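Local coordinates for reducing-end xylose-releasing exo-oligoxylanase Rex8A (Paenibacillus barcinonensis, PDB 6SUD), which hydrolyses short xylooligosaccharides, linear or branched, by releasing xylose from their reducing ends during the breakdown of xylan, at residues A[19-24]-A[343-348]; A[135-140]-A[158-163]; A[224-229]-A[278-283]; A[241-246]-A[252-257]. The protein carries 1 engineered substitution. All coordinates share one frame; numbering follows the deposited sequence.

Starting from the N terminus, the chain passes residues 19-24 first, and these meet helix 341-349 in interaction 1, so that this contact closes a loop of 318 residues holding the other three. Within it, interaction 2 comes first, pairing helices 127-144 and 153-170 across a short connection. Interaction 3 then opens on helix 215-232 and closes at the end of helix 268-280; the long loop between those helices folds on itself in interaction 4, which therefore lies inside interaction 3. None of the four cross. Interactions 2 and 3 touch where Phe139 CZ packs on Trp279 CH2 (3.9 Å), and interactions 3 and 4 through a probable hydrogen bond from Tyr228 OH to Asn245 O.

Interaction 1: residues A[19-24]-A[343-348]; sequences QRSGYR and SFVKRF
Tyr23 and Ser21 reach helix 341-349 by van der Waals contact alone. The hydroxyl of Tyr23 lies on the start of the Lys346 side chain, with OH 3.6 Å from CG and 3.7 Å from CA of Lys346, and the two side chains cross at about a right angle. Lys346 offers this flank because its CG stands anti to the backbone N (chi1 177°), while the chain bends only further out, at chi3 and chi4. Next to it, Ser21 lays both CB and OG against one methyl of Val345, each 4.1 Å from CG1.

Backbone bonding shapes the first partner: after helix 17-20, Gly22 takes positive phi in a Schellman motif, and its N bonds to Gln19 O at 3.0 Å. Around the contact, the Tyr23 ring stacks on Trp349, and Phe18 touches both Tyr23 and Val345. Across the two segments the hydroxyls of Ser21 and Tyr23 meet only carbon, so the fit depends on shape rather than on directed polar bonds.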
loop_
_atom_site.group_PDB
_atom_site.type_symbol
_atom_site.label_atom_id
_atom_site.label_comp_id
_atom_site.label_asym_id
_atom_site.label_seq_id
_atom_site.Cartn_x
_atom_site.Cartn_y
_atom_site.Cartn_z
ATOM N N GLN A 19 12.378 18.692 -4.206
ATOM C CA GLN A 19 12.583 20.135 -4.492
ATOM C C GLN A 19 13.072 20.859 -3.235
ATOM O O GLN A 19 14.008 21.675 -3.351
ATOM C CB GLN A 19 11.296 20.780 -4.988
ATOM C CG GLN A 19 11.553 22.065 -5.753
ATOM C CD GLN A 19 10.297 22.613 -6.385
ATOM O OE1 GLN A 19 9.488 21.882 -6.954
ATOM N NE2 GLN A 19 10.137 23.925 -6.319
ATOM N N ARG A 20 12.468 20.582 -2.075
ATOM C CA ARG A 20 12.845 21.232 -0.787
ATOM C C ARG A 20 14.303 20.909 -0.491
ATOM O O ARG A 20 15.012 21.707 0.137
ATOM C CB ARG A 20 11.930 20.746 0.339
ATOM C CG ARG A 20 12.435 21.063 1.737
ATOM C CD ARG A 20 11.522 20.504 2.805
ATOM N NE ARG A 20 10.113 20.808 2.576
ATOM C CZ ARG A 20 9.119 20.301 3.294
ATOM N NH1 ARG A 20 9.390 19.481 4.299
ATOM N NH2 ARG A 20 7.864 20.630 3.027
ATOM N N SER A 21 14.710 19.756 -0.986
ATOM C CA SER A 21 16.048 19.179 -0.757
ATOM C C SER A 21 17.069 19.683 -1.781
ATOM O O SER A 21 18.262 19.356 -1.626
ATOM C CB SER A 21 15.905 17.691 -0.755
ATOM O OG SER A 21 17.162 17.039 -0.732
ATOM N N GLY A 22 16.660 20.397 -2.828
ATOM C CA GLY A 22 17.622 21.040 -3.743
ATOM C C GLY A 22 17.542 20.546 -5.172
ATOM O O GLY A 22 18.101 21.235 -6.040
ATOM N N TYR A 23 16.889 19.412 -5.438
ATOM C CA TYR A 23 16.800 18.845 -6.808
ATOM C C TYR A 23 15.953 19.775 -7.675
ATOM O O TYR A 23 15.023 20.419 -7.151
ATOM C CB TYR A 23 16.281 17.409 -6.775
ATOM C CG TYR A 23 17.175 16.506 -5.968
ATOM C CD1 TYR A 23 18.401 16.099 -6.464
ATOM C CD2 TYR A 23 16.831 16.116 -4.686
ATOM C CE1 TYR A 23 19.253 15.297 -5.720
ATOM C CE2 TYR A 23 17.659 15.297 -3.936
ATOM C CZ TYR A 23 18.880 14.893 -4.450
ATOM O OH TYR A 23 19.707 14.112 -3.699
ATOM N N ARG A 24 16.271 19.840 -8.967
ATOM C CA ARG A 24 15.590 20.753 -9.917
ATOM C C ARG A 24 14.243 20.166 -10.331
ATOM O O ARG A 24 14.156 18.933 -10.504
ATOM C CB ARG A 24 16.447 20.970 -11.161
ATOM C CG ARG A 24 17.791 21.611 -10.864
ATOM C CD ARG A 24 18.692 21.564 -12.084
ATOM N NE ARG A 24 18.330 22.577 -13.070
ATOM C CZ ARG A 24 18.808 22.649 -14.313
ATOM N NH1 ARG A 24 19.678 21.757 -14.755
ATOM N NH2 ARG A 24 18.415 23.623 -15.118
ATOM N N SER A 343 18.596 13.509 4.818
ATOM C CA SER A 343 19.579 12.501 4.355
ATOM C C SER A 343 18.883 11.257 3.781
ATOM O O SER A 343 19.426 10.707 2.820
ATOM C CB SER A 343 20.613 12.196 5.395
ATOM O OG SER A 343 20.010 11.930 6.632
ATOM N N PHE A 344 17.706 10.842 4.267
ATOM C CA PHE A 344 16.987 9.671 3.682
ATOM C C PHE A 344 16.450 10.007 2.285
ATOM O O PHE A 344 16.385 9.106 1.423
ATOM C CB PHE A 344 15.821 9.206 4.549
ATOM C CG PHE A 344 16.201 8.157 5.557
ATOM C CD1 PHE A 344 16.362 6.834 5.181
ATOM C CD2 PHE A 344 16.430 8.499 6.878
ATOM C CE1 PHE A 344 16.725 5.871 6.108
ATOM C CE2 PHE A 344 16.792 7.535 7.805
ATOM C CZ PHE A 344 16.935 6.222 7.422
ATOM N N VAL A 345 16.017 11.252 2.102
ATOM C CA VAL A 345 15.516 11.757 0.793
ATOM C C VAL A 345 16.669 11.670 -0.207
ATOM O O VAL A 345 16.444 11.195 -1.338
ATOM C CB VAL A 345 14.982 13.200 0.901
ATOM C CG1 VAL A 345 14.708 13.813 -0.461
ATOM C CG2 VAL A 345 13.732 13.291 1.757
ATOM N N LYS A 346 17.852 12.130 0.191
ATOM C CA LYS A 346 19.059 12.119 -0.681
ATOM C C LYS A 346 19.493 10.674 -0.940
ATOM O O LYS A 346 19.821 10.359 -2.102
ATOM C CB LYS A 346 20.196 12.922 -0.045
ATOM C CG LYS A 346 21.502 12.922 -0.826
ATOM C CD LYS A 346 22.608 13.687 -0.129
ATOM C CE LYS A 346 23.224 14.769 -0.988
ATOM N NZ LYS A 346 24.320 14.239 -1.832
ATOM N N ARG A 347 19.508 9.833 0.097
ATOM C CA ARG A 347 19.937 8.416 -0.031
ATOM C C ARG A 347 19.020 7.731 -1.049
ATOM O O ARG A 347 19.515 6.968 -1.881
ATOM C CB ARG A 347 19.892 7.713 1.328
ATOM C CG ARG A 347 20.193 6.221 1.279
ATOM C CD ARG A 347 21.629 5.940 0.912
ATOM N NE ARG A 347 22.060 4.588 1.266
ATOM C CZ ARG A 347 21.901 3.504 0.504
ATOM N NH1 ARG A 347 21.290 3.571 -0.673
ATOM N NH2 ARG A 347 22.340 2.336 0.938
ATOM N N PHE A 348 17.719 8.007 -0.973
ATOM C CA PHE A 348 16.718 7.379 -1.865
ATOM C C PHE A 348 16.954 7.831 -3.309
ATOM O O PHE A 348 16.965 6.976 -4.226
ATOM C CB PHE A 348 15.299 7.713 -1.405
ATOM C CG PHE A 348 14.273 7.095 -2.311
ATOM C CD1 PHE A 348 14.018 5.731 -2.248
ATOM C CD2 PHE A 348 13.636 7.849 -3.282
ATOM C CE1 PHE A 348 13.105 5.148 -3.107
ATOM C CE2 PHE A 348 12.732 7.262 -4.145
ATOM C CZ PHE A 348 12.461 5.916 -4.045
#

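Interaction 2: residues A[135-140]-A[158-163]; sequences MALFFA and RKILHA
The backbones carrying Phe138 and Leu161, in helices 127-144 and 153-170, run roughly antiparallel, their N-to-C directions 151° apart and the axes of the two short segments 10.4 Å from each other at closest approach. Phe138 carries most of the contact. Its CG lies anti to its own carbonyl carbon (chi1 -79°), which swings the ring out to meet the second helix with its edge. There CE2 comes within 3.7 Å of Leu161 CD1, a methyl lying in the plane of the ring, while CZ and CE1 abut the aliphatic stem of Arg158, with CZ 4.1 Å from Arg158 CG. From CG onward Arg158 is extended and crosses Phe138 at about a right angle, carrying its polar end off to Tyr209, whose carbonyl accepts a hydrogen bond from NE. One residue before Phe138, Leu137 meets Ile160 methyl to methyl, the two CD1 atoms 3.9 Å apart. With an alanine here in place of Phe138, Leu161 CD1 and the stem of Arg158 would probably lose the edge they rest on, leaving a gap between the helices. Met135 and Phe139 pack instead on helices 69-81 and 200-209. Apolar pairing of consecutive antiparallel helices is the building principle of the (alpha/alpha)6 barrel of glycoside hydrolase family 8.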
loop_
_atom_site.group_PDB
_atom_site.type_symbol
_atom_site.label_atom_id
_atom_site.label_comp_id
_atom_site.label_asym_id
_atom_site.label_seq_id
_atom_site.Cartn_x
_atom_site.Cartn_y
_atom_site.Cartn_z
ATOM N N MET A 135 -9.678 2.173 -3.655
ATOM C CA MET A 135 -9.134 3.553 -3.684
ATOM C C MET A 135 -8.703 3.911 -5.110
ATOM O O MET A 135 -9.018 5.018 -5.570
ATOM C CB MET A 135 -7.955 3.721 -2.726
ATOM C CG MET A 135 -7.520 5.169 -2.547
ATOM S SD MET A 135 -8.669 6.108 -1.499
ATOM C CE MET A 135 -9.752 6.887 -2.692
ATOM N N ALA A 136 -8.008 3.016 -5.800
ATOM C CA ALA A 136 -7.541 3.280 -7.182
ATOM C C ALA A 136 -8.747 3.490 -8.114
ATOM O O ALA A 136 -8.695 4.414 -8.970
ATOM C CB ALA A 136 -6.640 2.173 -7.646
ATOM N N LEU A 137 -9.799 2.686 -7.964
ATOM C CA LEU A 137 -11.019 2.780 -8.817
ATOM C C LEU A 137 -11.755 4.097 -8.529
ATOM O O LEU A 137 -12.217 4.760 -9.489
ATOM C CB LEU A 137 -11.921 1.583 -8.548
ATOM C CG LEU A 137 -11.528 0.296 -9.262
ATOM C CD1 LEU A 137 -12.173 -0.897 -8.585
ATOM C CD2 LEU A 137 -11.900 0.367 -10.732
ATOM N N PHE A 138 -11.825 4.510 -7.270
ATOM C CA PHE A 138 -12.414 5.828 -6.916
ATOM C C PHE A 138 -11.623 6.943 -7.606
ATOM O O PHE A 138 -12.234 7.856 -8.170
ATOM C CB PHE A 138 -12.479 6.061 -5.408
ATOM C CG PHE A 138 -13.624 5.361 -4.725
ATOM C CD1 PHE A 138 -14.912 5.443 -5.245
ATOM C CD2 PHE A 138 -13.422 4.664 -3.544
ATOM C CE1 PHE A 138 -15.967 4.788 -4.629
ATOM C CE2 PHE A 138 -14.486 4.022 -2.923
ATOM C CZ PHE A 138 -15.751 4.083 -3.470
ATOM N N PHE A 139 -10.291 6.874 -7.586
ATOM C CA PHE A 139 -9.429 7.907 -8.222
ATOM C C PHE A 139 -9.622 7.867 -9.744
ATOM O O PHE A 139 -9.647 8.927 -10.363
ATOM C CB PHE A 139 -7.951 7.746 -7.839
ATOM C CG PHE A 139 -7.597 8.137 -6.426
ATOM C CD1 PHE A 139 -8.439 8.937 -5.661
ATOM C CD2 PHE A 139 -6.414 7.702 -5.850
ATOM C CE1 PHE A 139 -8.102 9.289 -4.361
ATOM C CE2 PHE A 139 -6.082 8.058 -4.546
ATOM C CZ PHE A 139 -6.926 8.843 -3.806
ATOM N N ALA A 140 -9.733 6.679 -10.334
ATOM C CA ALA A 140 -9.983 6.510 -11.786
ATOM C C ALA A 140 -11.296 7.221 -12.140
ATOM O O ALA A 140 -11.327 7.983 -13.112
ATOM C CB ALA A 140 -10.013 5.049 -12.151
ATOM N N ARG A 158 -17.489 0.658 -5.073
ATOM C CA ARG A 158 -18.578 0.596 -4.057
ATOM C C ARG A 158 -18.984 -0.854 -3.816
ATOM O O ARG A 158 -19.278 -1.199 -2.663
ATOM C CB ARG A 158 -19.779 1.431 -4.498
ATOM C CG ARG A 158 -19.550 2.915 -4.278
ATOM C CD ARG A 158 -20.601 3.794 -4.916
ATOM N NE ARG A 158 -20.467 5.166 -4.449
ATOM C CZ ARG A 158 -21.239 6.172 -4.834
ATOM N NH1 ARG A 158 -22.215 5.959 -5.708
ATOM N NH2 ARG A 158 -21.030 7.383 -4.348
ATOM N N LYS A 159 -18.993 -1.651 -4.879
ATOM C CA LYS A 159 -19.252 -3.112 -4.836
ATOM C C LYS A 159 -18.205 -3.824 -3.967
ATOM O O LYS A 159 -18.591 -4.670 -3.144
ATOM C CB LYS A 159 -19.217 -3.651 -6.263
ATOM C CG LYS A 159 -19.459 -5.135 -6.425
ATOM C CD LYS A 159 -19.457 -5.521 -7.888
ATOM C CE LYS A 159 -19.351 -7.010 -8.101
ATOM N NZ LYS A 159 -19.740 -7.366 -9.481
ATOM N N ILE A 160 -16.918 -3.529 -4.171
ATOM C CA ILE A 160 -15.823 -4.127 -3.350
ATOM C C ILE A 160 -16.057 -3.752 -1.880
ATOM O O ILE A 160 -16.077 -4.665 -1.022
ATOM C CB ILE A 160 -14.435 -3.678 -3.854
ATOM C CG1 ILE A 160 -14.206 -4.115 -5.301
ATOM C CG2 ILE A 160 -13.345 -4.188 -2.915
ATOM C CD1 ILE A 160 -12.895 -3.637 -5.903
ATOM N N LEU A 161 -16.239 -2.463 -1.581
ATOM C CA LEU A 161 -16.306 -1.973 -0.179
ATOM C C LEU A 161 -17.626 -2.427 0.465
ATOM O O LEU A 161 -17.636 -2.630 1.690
ATOM C CB LEU A 161 -16.163 -0.449 -0.141
ATOM C CG LEU A 161 -14.785 0.107 -0.499
ATOM C CD1 LEU A 161 -14.730 1.597 -0.204
ATOM C CD2 LEU A 161 -13.679 -0.620 0.253
ATOM N N HIS A 162 -18.695 -2.599 -0.315
ATOM C CA HIS A 162 -19.951 -3.223 0.192
ATOM C C HIS A 162 -19.648 -4.623 0.749
ATOM O O HIS A 162 -20.027 -4.898 1.908
ATOM C CB HIS A 162 -21.038 -3.314 -0.879
ATOM C CG HIS A 162 -22.233 -4.040 -0.366
ATOM N ND1 HIS A 162 -23.103 -3.453 0.518
ATOM C CD2 HIS A 162 -22.669 -5.307 -0.551
ATOM C CE1 HIS A 162 -24.044 -4.316 0.841
ATOM N NE2 HIS A 162 -23.796 -5.465 0.206
ATOM N N ALA A 163 -18.997 -5.481 -0.045
ATOM C CA ALA A 163 -18.649 -6.861 0.362
ATOM C C ALA A 163 -17.713 -6.797 1.579
ATOM O O ALA A 163 -17.919 -7.556 2.537
ATOM C CB ALA A 163 -18.058 -7.616 -0.797
#

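Interaction 3: residues A[224-229]-A[278-283]; sequences ASRAYL and EWFRKD
The end of helix 268-280 and the turn leading on to helix 285-297 pack against helix 215-232 chiefly through one buried side chain, Arg226. Lys282 lays its CD over one face of the Arg226 guanidinium, 3.5 Å from NH1. Phe280 comes near the edge of the same group, its CD2 3.9 Å from Arg226 NH2, with ring and guanidinium planes 67° apart. Salt bridges from NE to Asp276 and from NH1 to Glu204 fix the guanidinium's rotation, and these carboxylates probably temper the nearness of Lys282 NZ, 4.8 Å from Arg226 NH2. In this joint between helices of the (alpha/alpha)6 barrel, the turn is shaped by Arg281, whose positive phi breaks the helix and whose NH2 gives Glu278 O a nearly straight bond (2.9 Å, 167°) on a carbonyl lone pair. Beyond it, Asp283 OD1 caps Trp285 N, while OD2 takes a salt bridge from Arg230. A water donates to both Asp283 OD2 (2.9 Å) and Arg226 O (3.1 Å), linking the turn to the helix backbone.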
loop_
_atom_site.group_PDB
_atom_site.type_symbol
_atom_site.label_atom_id
_atom_site.label_comp_id
_atom_site.label_asym_id
_atom_site.label_seq_id
_atom_site.Cartn_x
_atom_site.Cartn_y
_atom_site.Cartn_z
ATOM N N ALA A 224 -10.237 4.808 14.220
ATOM C CA ALA A 224 -9.860 3.524 14.862
ATOM C C ALA A 224 -8.461 3.110 14.388
ATOM O O ALA A 224 -7.646 2.679 15.233
ATOM C CB ALA A 224 -10.874 2.441 14.583
ATOM N N SER A 225 -8.177 3.254 13.097
ATOM C CA SER A 225 -6.862 2.847 12.520
ATOM C C SER A 225 -5.743 3.777 13.006
ATOM O O SER A 225 -4.622 3.281 13.260
ATOM C CB SER A 225 -6.885 2.780 11.029
ATOM O OG SER A 225 -7.439 1.552 10.609
ATOM N N ARG A 226 -5.995 5.078 13.119
ATOM C CA ARG A 226 -4.951 5.999 13.635
ATOM C C ARG A 226 -4.606 5.575 15.066
ATOM O O ARG A 226 -3.411 5.465 15.379
ATOM C CB ARG A 226 -5.388 7.463 13.571
ATOM C CG ARG A 226 -5.699 7.954 12.163
ATOM C CD ARG A 226 -5.665 9.459 12.008
ATOM N NE ARG A 226 -5.795 9.822 10.604
ATOM C CZ ARG A 226 -6.947 10.134 10.014
ATOM N NH1 ARG A 226 -8.063 10.176 10.723
ATOM N NH2 ARG A 226 -6.978 10.422 8.730
ATOM N N ALA A 227 -5.619 5.350 15.903
ATOM C CA ALA A 227 -5.441 4.861 17.287
ATOM C C ALA A 227 -4.666 3.547 17.284
ATOM O O ALA A 227 -3.772 3.416 18.110
ATOM C CB ALA A 227 -6.765 4.644 17.979
ATOM N N TYR A 228 -5.047 2.608 16.411
ATOM C CA TYR A 228 -4.442 1.260 16.314
ATOM C C TYR A 228 -2.946 1.353 16.006
ATOM O O TYR A 228 -2.144 0.718 16.719
ATOM C CB TYR A 228 -5.091 0.424 15.217
ATOM C CG TYR A 228 -4.560 -0.980 15.153
ATOM C CD1 TYR A 228 -4.842 -1.861 16.173
ATOM C CD2 TYR A 228 -3.764 -1.436 14.109
ATOM C CE1 TYR A 228 -4.383 -3.160 16.162
ATOM C CE2 TYR A 228 -3.311 -2.747 14.069
ATOM C CZ TYR A 228 -3.617 -3.611 15.111
ATOM O OH TYR A 228 -3.205 -4.907 15.149
ATOM N N LEU A 229 -2.551 2.155 15.028
ATOM C CA LEU A 229 -1.087 2.282 14.738
ATOM C C LEU A 229 -0.360 2.890 15.927
ATOM O O LEU A 229 0.795 2.544 16.106
ATOM C CB LEU A 229 -0.817 3.088 13.470
ATOM C CG LEU A 229 -1.490 2.459 12.261
ATOM C CD1 LEU A 229 -1.685 3.447 11.137
ATOM C CD2 LEU A 229 -0.767 1.199 11.836
ATOM N N GLU A 278 0.611 13.751 5.522
ATOM C CA GLU A 278 0.665 14.654 4.338
ATOM C C GLU A 278 -0.767 15.040 3.915
ATOM O O GLU A 278 -1.033 16.243 3.740
ATOM C CB GLU A 278 1.470 14.014 3.206
ATOM C CG GLU A 278 1.513 14.849 1.936
ATOM C CD GLU A 278 2.011 16.280 2.048
ATOM O OE1 GLU A 278 2.540 16.654 3.119
ATOM O OE2 GLU A 278 1.879 17.028 1.040
ATOM N N TRP A 279 -1.673 14.072 3.760
ATOM C CA TRP A 279 -3.046 14.319 3.231
ATOM C C TRP A 279 -3.929 15.031 4.260
ATOM O O TRP A 279 -4.693 15.936 3.833
ATOM C CB TRP A 279 -3.700 13.011 2.772
ATOM C CG TRP A 279 -3.165 12.495 1.471
ATOM C CD1 TRP A 279 -2.107 12.982 0.762
ATOM C CD2 TRP A 279 -3.663 11.370 0.726
ATOM N NE1 TRP A 279 -1.926 12.249 -0.381
ATOM C CE2 TRP A 279 -2.861 11.254 -0.430
ATOM C CE3 TRP A 279 -4.701 10.449 0.918
ATOM C CZ2 TRP A 279 -3.064 10.252 -1.379
ATOM C CZ3 TRP A 279 -4.903 9.467 -0.029
ATOM C CH2 TRP A 279 -4.100 9.383 -1.169
ATOM N N PHE A 280 -3.911 14.612 5.531
ATOM C CA PHE A 280 -4.966 14.989 6.519
ATOM C C PHE A 280 -4.395 15.719 7.739
ATOM O O PHE A 280 -5.195 16.426 8.377
ATOM C CB PHE A 280 -5.791 13.760 6.903
ATOM C CG PHE A 280 -6.625 13.266 5.754
ATOM C CD1 PHE A 280 -7.632 14.056 5.222
ATOM C CD2 PHE A 280 -6.402 12.033 5.180
ATOM C CE1 PHE A 280 -8.382 13.626 4.143
ATOM C CE2 PHE A 280 -7.134 11.613 4.080
ATOM C CZ PHE A 280 -8.142 12.397 3.575
ATOM N N ARG A 281 -3.110 15.528 8.075
ATOM C CA ARG A 281 -2.385 16.326 9.107
ATOM C C ARG A 281 -3.167 16.249 10.433
ATOM O O ARG A 281 -3.247 17.267 11.126
ATOM C CB ARG A 281 -2.216 17.768 8.598
ATOM C CG ARG A 281 -0.883 18.432 8.927
ATOM C CD ARG A 281 0.311 17.840 8.195
ATOM N NE ARG A 281 0.189 17.815 6.742
ATOM C CZ ARG A 281 0.479 18.823 5.913
ATOM N NH1 ARG A 281 0.899 19.990 6.384
ATOM N NH2 ARG A 281 0.315 18.662 4.609
ATOM N N LYS A 282 -3.710 15.077 10.787
ATOM C CA LYS A 282 -4.692 14.937 11.902
ATOM C C LYS A 282 -4.045 14.466 13.213
ATOM O O LYS A 282 -4.565 14.868 14.287
ATOM C CB LYS A 282 -5.828 13.989 11.518
ATOM C CG LYS A 282 -6.928 14.630 10.691
ATOM C CD LYS A 282 -8.082 13.686 10.437
ATOM C CE LYS A 282 -9.366 14.379 10.031
ATOM N NZ LYS A 282 -9.418 14.605 8.565
ATOM N N ASP A 283 -3.019 13.614 13.162
ATOM C CA ASP A 283 -2.432 12.975 14.371
ATOM C C ASP A 283 -0.945 13.308 14.434
ATOM O O ASP A 283 -0.118 12.682 13.758
ATOM C CB ASP A 283 -2.676 11.459 14.424
ATOM C CG ASP A 283 -2.010 10.813 15.633
ATOM O OD1 ASP A 283 -1.641 11.533 16.554
ATOM O OD2 ASP A 283 -1.885 9.623 15.649
HETATM O O HOH W 1 -1.934 7.493 13.639
#

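Interaction 4: residues A[241-246]-A[252-257]; sequences PEYANY and PVQLHG
Tyr243 and His256 come from opposite directions and meet through a hydrogen bond of 2.8 Å between Tyr243 OH and His256 NE2, in which either could be the donor. The hydroxyl lies in the plane of the imidazole, and the rings meet rim to rim with planes 43° apart. His256 gets there by holding CG between its backbone N and carbonyl carbon (chi1 69°), within the type I turn Gln254 to Gly257. Gln254 sets CG in the plane of the tyrosine ring, 3.9 Å from Tyr243 CD2; then a bend at chi2 (-65°) turns its amide back, so that NE2 donates to Pro252 O at 3.0 Å from above the carbonyl plane. Asn245 OD1 rests on Pro252 CD, while its ND2 bonds Thr249. With a phenylalanine in place of Tyr243, His256 NE2 would probably lose this partner and its ring be freer to turn. Phe259 stacks on Tyr243, whose side chain lies about 4 Å from that of Asp265, the inferred proton acceptor: this is a loop bordering the active site.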
loop_
_atom_site.group_PDB
_atom_site.type_symbol
_atom_site.label_atom_id
_atom_site.label_comp_id
_atom_site.label_asym_id
_atom_site.label_seq_id
_atom_site.Cartn_x
_atom_site.Cartn_y
_atom_site.Cartn_z
ATOM N N PRO A 241 5.203 -5.059 14.241
ATOM C CA PRO A 241 5.191 -6.457 13.826
ATOM C C PRO A 241 4.427 -6.637 12.512
ATOM O O PRO A 241 3.602 -5.792 12.189
ATOM C CB PRO A 241 4.492 -7.124 15.008
ATOM C CG PRO A 241 3.488 -6.092 15.464
ATOM C CD PRO A 241 4.167 -4.756 15.242
ATOM N N GLU A 242 4.730 -7.710 11.774
ATOM C CA GLU A 242 3.999 -8.023 10.519
ATOM C C GLU A 242 2.529 -8.287 10.872
ATOM O O GLU A 242 1.669 -7.655 10.250
ATOM C CB GLU A 242 4.677 -9.155 9.756
ATOM C CG GLU A 242 5.982 -8.701 9.128
ATOM C CD GLU A 242 6.654 -9.731 8.248
ATOM O OE1 GLU A 242 7.165 -10.745 8.807
ATOM O OE2 GLU A 242 6.646 -9.524 7.007
ATOM N N TYR A 243 2.253 -9.170 11.837
ATOM C CA TYR A 243 0.863 -9.437 12.305
ATOM C C TYR A 243 0.742 -8.994 13.756
ATOM O O TYR A 243 1.650 -9.240 14.557
ATOM C CB TYR A 243 0.472 -10.916 12.259
ATOM C CG TYR A 243 0.567 -11.615 10.924
ATOM C CD1 TYR A 243 0.686 -10.931 9.721
ATOM C CD2 TYR A 243 0.504 -12.999 10.866
ATOM C CE1 TYR A 243 0.781 -11.604 8.506
ATOM C CE2 TYR A 243 0.589 -13.684 9.666
ATOM C CZ TYR A 243 0.726 -12.990 8.479
ATOM O OH TYR A 243 0.811 -13.681 7.301
ATOM N N ALA A 244 -0.389 -8.373 14.085
ATOM C CA ALA A 244 -0.646 -7.834 15.437
ATOM C C ALA A 244 -2.063 -8.193 15.873
ATOM O O ALA A 244 -2.955 -8.230 15.020
ATOM C CB ALA A 244 -0.437 -6.345 15.448
ATOM N N ASN A 245 -2.227 -8.440 17.172
ATOM C CA ASN A 245 -3.542 -8.543 17.849
ATOM C C ASN A 245 -4.288 -7.208 17.736
ATOM O O ASN A 245 -3.652 -6.171 17.434
ATOM C CB ASN A 245 -3.344 -8.954 19.308
ATOM C CG ASN A 245 -2.721 -10.326 19.430
ATOM O OD1 ASN A 245 -3.168 -11.256 18.772
ATOM N ND2 ASN A 245 -1.693 -10.463 20.249
ATOM N N TYR A 246 -5.591 -7.219 18.029
ATOM C CA TYR A 246 -6.458 -6.018 17.996
ATOM C C TYR A 246 -5.956 -4.990 19.014
ATOM O O TYR A 246 -6.264 -3.804 18.832
ATOM C CB TYR A 246 -7.920 -6.403 18.242
ATOM C CG TYR A 246 -8.596 -7.146 17.112
ATOM C CD1 TYR A 246 -8.294 -6.887 15.782
ATOM C CD2 TYR A 246 -9.577 -8.091 17.369
ATOM C CE1 TYR A 246 -8.921 -7.565 14.744
ATOM C CE2 TYR A 246 -10.220 -8.770 16.344
ATOM C CZ TYR A 246 -9.891 -8.510 15.025
ATOM O OH TYR A 246 -10.541 -9.163 14.014
ATOM N N PRO A 252 0.250 -14.217 17.803
ATOM C CA PRO A 252 0.986 -15.469 17.972
ATOM C C PRO A 252 1.642 -15.963 16.675
ATOM O O PRO A 252 1.206 -15.596 15.596
ATOM C CB PRO A 252 -0.072 -16.486 18.425
ATOM C CG PRO A 252 -1.228 -15.644 18.944
ATOM C CD PRO A 252 -1.169 -14.336 18.184
ATOM N N VAL A 253 2.668 -16.803 16.813
ATOM C CA VAL A 253 3.273 -17.535 15.664
ATOM C C VAL A 253 2.145 -18.292 14.955
ATOM O O VAL A 253 1.293 -18.903 15.647
ATOM C CB VAL A 253 4.416 -18.463 16.117
ATOM C CG1 VAL A 253 4.896 -19.379 14.993
ATOM C CG2 VAL A 253 5.577 -17.655 16.671
ATOM N N GLN A 254 2.120 -18.216 13.627
ATOM C CA GLN A 254 1.051 -18.836 12.804
ATOM C C GLN A 254 1.599 -20.120 12.176
ATOM O O GLN A 254 2.832 -20.319 12.178
ATOM C CB GLN A 254 0.528 -17.831 11.774
ATOM C CG GLN A 254 -0.093 -16.581 12.389
ATOM C CD GLN A 254 -1.353 -16.859 13.180
ATOM O OE1 GLN A 254 -2.272 -17.529 12.708
ATOM N NE2 GLN A 254 -1.408 -16.334 14.395
ATOM N N LEU A 255 0.714 -20.972 11.662
ATOM C CA LEU A 255 1.122 -22.263 11.044
ATOM C C LEU A 255 2.065 -22.003 9.862
ATOM O O LEU A 255 2.929 -22.860 9.604
ATOM C CB LEU A 255 -0.125 -23.036 10.609
ATOM C CG LEU A 255 -1.009 -23.549 11.744
ATOM C CD1 LEU A 255 -2.208 -24.289 11.185
ATOM C CD2 LEU A 255 -0.229 -24.442 12.701
ATOM N N HIS A 256 1.937 -20.856 9.191
ATOM C CA HIS A 256 2.718 -20.530 7.967
ATOM C C HIS A 256 3.927 -19.649 8.306
ATOM O O HIS A 256 4.655 -19.297 7.360
ATOM C CB HIS A 256 1.818 -19.929 6.872
ATOM C CG HIS A 256 1.278 -18.569 7.162
ATOM N ND1 HIS A 256 0.244 -18.359 8.048
ATOM C CD2 HIS A 256 1.589 -17.359 6.646
ATOM C CE1 HIS A 256 -0.031 -17.070 8.095
ATOM N NE2 HIS A 256 0.764 -16.439 7.233
ATOM N N GLY A 257 4.139 -19.306 9.579
ATOM C CA GLY A 257 5.408 -18.706 10.036
ATOM C C GLY A 257 5.258 -17.718 11.178
ATOM O O GLY A 257 4.139 -17.516 11.691
#